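Local coordinates for protein peptidase S15/CocE/NonD (Thaumarchaeota archaeon SCGC AB-539-E09, PDB 4PF1) that is a serine aminopeptidase of the alpha/beta hydrolase fold, related to the X-Pro dipeptidyl-peptidases, and probably cleaves residues from the N-terminal end of peptides, at residues S377-T380 with W385-Y388. Residues are numbered along the deposited sequence; the frame is centred on the assembly and turned at random.
Sequences SYET and WHRY
Ser-377 and His-386 face each other as an antiparallel hydrogen-bonded pair, and both of their backbone bonds are made: Ser-377 N donates to His-386 O at 3.1 Å, and His-386 N donates in turn to Ser-377 O at 2.8 Å. That same carbonyl oxygen also receives a CA-H...O contact from Trp-385. On the face that carries the Ser-377 and His-386 side chains, the imidazole donates from NE2 to Glu-379 OE1, 2.8 Å away. The bond is well bent, 136° at the hydrogen, and uses the anti side of the carboxylate from somewhat outside its plane. With CG anti to the backbone N (chi1 -172°) and the chain extended beyond it, Glu-379 carries its carboxylate to NE2 and leaves OE2 to a hydrogen bond with Thr-565 OG1 and a salt bridge with Arg-483, whose charge would be expected to favour the ionised acid. Ser-377 OG is hydrogen-bonded to Ser-563, while its CB lies 3.8 Å from Tyr-388 CE2.

The two strands form a beta hairpin at one end of the large mixed sheet of the alpha/beta hydrolase fold, with 375-379 pairing on its other side with 319-324 and 384-388 outermost within the chain.

On the opposite face of the sheet from the Ser-377 and His-386 side chains, Tyr-378 and Trp-385 are a non-hydrogen-bonded pair and make a T-shaped stack: the tyrosine edge, led by CD2, stands 3.4 Å from Trp-385 NE1 over the indole face, ring planes at 81°. Tyr-378 CB sits squarely above the six-membered ring of Trp-385, 3.7 Å from its centroid, as a CH-pi contact. An alanine in place of Trp-385 would take away this platform and would probably leave the Tyr-378 edge and Trp-350, which stacks on the indole, without their aromatic partner. Tyr-378 OH is hydrogen-bonded to Asn-383 OD1 and Glu-344 N.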
loop_
_atom_site.group_PDB
_atom_site.type_symbol
_atom_site.label_atom_id
_atom_site.label_comp_id
_atom_site.label_asym_id
_atom_site.label_seq_id
_atom_site.Cartn_x
_atom_site.Cartn_y
_atom_site.Cartn_z
ATOM N N SER A 377 -12.416 -27.442 -17.308
ATOM C CA SER A 377 -12.746 -26.943 -15.977
ATOM C C SER A 377 -11.514 -26.767 -15.102
ATOM O O SER A 377 -10.686 -27.675 -14.992
ATOM C CB SER A 377 -13.739 -27.885 -15.298
ATOM O OG SER A 377 -13.948 -27.554 -13.935
ATOM N N TYR A 378 -11.405 -25.595 -14.467
ATOM C CA TYR A 378 -10.332 -25.317 -13.521
ATOM C C TYR A 378 -10.827 -25.653 -12.136
ATOM O O TYR A 378 -11.864 -25.140 -11.704
ATOM C CB TYR A 378 -9.878 -23.855 -13.601
ATOM C CG TYR A 378 -8.664 -23.533 -12.751
ATOM C CD1 TYR A 378 -8.789 -23.282 -11.386
ATOM C CD2 TYR A 378 -7.402 -23.406 -13.325
ATOM C CE1 TYR A 378 -7.682 -22.944 -10.607
ATOM C CE2 TYR A 378 -6.286 -23.072 -12.555
ATOM C CZ TYR A 378 -6.434 -22.833 -11.197
ATOM O OH TYR A 378 -5.348 -22.468 -10.444
ATOM N N GLU A 379 -10.099 -26.526 -11.446
ATOM C CA GLU A 379 -10.449 -26.961 -10.103
ATOM C C GLU A 379 -9.706 -26.122 -9.077
ATOM O O GLU A 379 -8.473 -26.144 -9.042
ATOM C CB GLU A 379 -10.124 -28.455 -9.933
ATOM C CG GLU A 379 -10.632 -29.064 -8.635
ATOM C CD GLU A 379 -10.283 -30.528 -8.436
ATOM O OE1 GLU A 379 -9.408 -31.046 -9.167
ATOM O OE2 GLU A 379 -10.882 -31.158 -7.536
ATOM N N THR A 380 -10.455 -25.377 -8.239
ATOM C CA THR A 380 -9.869 -24.561 -7.172
ATOM C C THR A 380 -9.430 -25.494 -6.032
ATOM O O THR A 380 -9.880 -26.639 -5.964
ATOM C CB THR A 380 -10.827 -23.433 -6.728
ATOM O OG1 THR A 380 -12.137 -23.959 -6.499
ATOM C CG2 THR A 380 -10.893 -22.294 -7.741
ATOM N N TRP A 385 -6.236 -27.498 -14.399
ATOM C CA TRP A 385 -7.189 -27.539 -15.506
ATOM C C TRP A 385 -7.464 -28.992 -15.855
ATOM O O TRP A 385 -6.530 -29.795 -15.921
ATOM C CB TRP A 385 -6.640 -26.794 -16.736
ATOM C CG TRP A 385 -6.726 -25.297 -16.659
ATOM C CD1 TRP A 385 -5.699 -24.428 -16.434
ATOM C CD2 TRP A 385 -7.885 -24.492 -16.920
ATOM N NE1 TRP A 385 -6.154 -23.130 -16.498
ATOM C CE2 TRP A 385 -7.493 -23.139 -16.791
ATOM C CE3 TRP A 385 -9.233 -24.781 -17.199
ATOM C CZ2 TRP A 385 -8.394 -22.081 -16.947
ATOM C CZ3 TRP A 385 -10.123 -23.731 -17.364
ATOM C CH2 TRP A 385 -9.703 -22.400 -17.237
ATOM N N HIS A 386 -8.733 -29.343 -16.053
ATOM C CA HIS A 386 -9.101 -30.716 -16.378
ATOM C C HIS A 386 -9.836 -30.797 -17.697
ATOM O O HIS A 386 -10.578 -29.882 -18.054
ATOM C CB HIS A 386 -9.974 -31.330 -15.270
ATOM C CG HIS A 386 -9.327 -31.355 -13.923
ATOM N ND1 HIS A 386 -8.341 -32.273 -13.614
ATOM C CD2 HIS A 386 -9.571 -30.593 -12.833
ATOM C CE1 HIS A 386 -8.006 -32.029 -12.358
ATOM N NE2 HIS A 386 -8.717 -31.024 -11.849
ATOM N N ARG A 387 -9.648 -31.913 -18.408
ATOM C CA ARG A 387 -10.355 -32.230 -19.645
ATOM C C ARG A 387 -11.525 -33.142 -19.293
ATOM O O ARG A 387 -11.306 -34.248 -18.792
ATOM C CB ARG A 387 -9.415 -32.924 -20.649
ATOM C CG ARG A 387 -8.286 -32.045 -21.184
ATOM C CD ARG A 387 -7.377 -32.827 -22.123
ATOM N NE ARG A 387 -8.104 -33.334 -23.292
ATOM C CZ ARG A 387 -8.179 -32.700 -24.459
ATOM N NH1 ARG A 387 -7.550 -31.544 -24.637
ATOM N NH2 ARG A 387 -8.875 -33.222 -25.460
ATOM N N TYR A 388 -12.763 -32.659 -19.472
ATOM C CA TYR A 388 -13.956 -33.446 -19.155
ATOM C C TYR A 388 -14.812 -33.663 -20.397
ATOM O O TYR A 388 -14.836 -32.810 -21.284
ATOM C CB TYR A 388 -14.790 -32.774 -18.041
ATOM C CG TYR A 388 -14.137 -32.743 -16.672
ATOM C CD1 TYR A 388 -13.407 -33.834 -16.197
ATOM C CD2 TYR A 388 -14.329 -31.667 -15.812
ATOM C CE1 TYR A 388 -12.827 -33.820 -14.926
ATOM C CE2 TYR A 388 -13.769 -31.648 -14.534
ATOM C CZ TYR A 388 -13.017 -32.727 -14.095
ATOM O OH TYR A 388 -12.450 -32.704 -12.843
#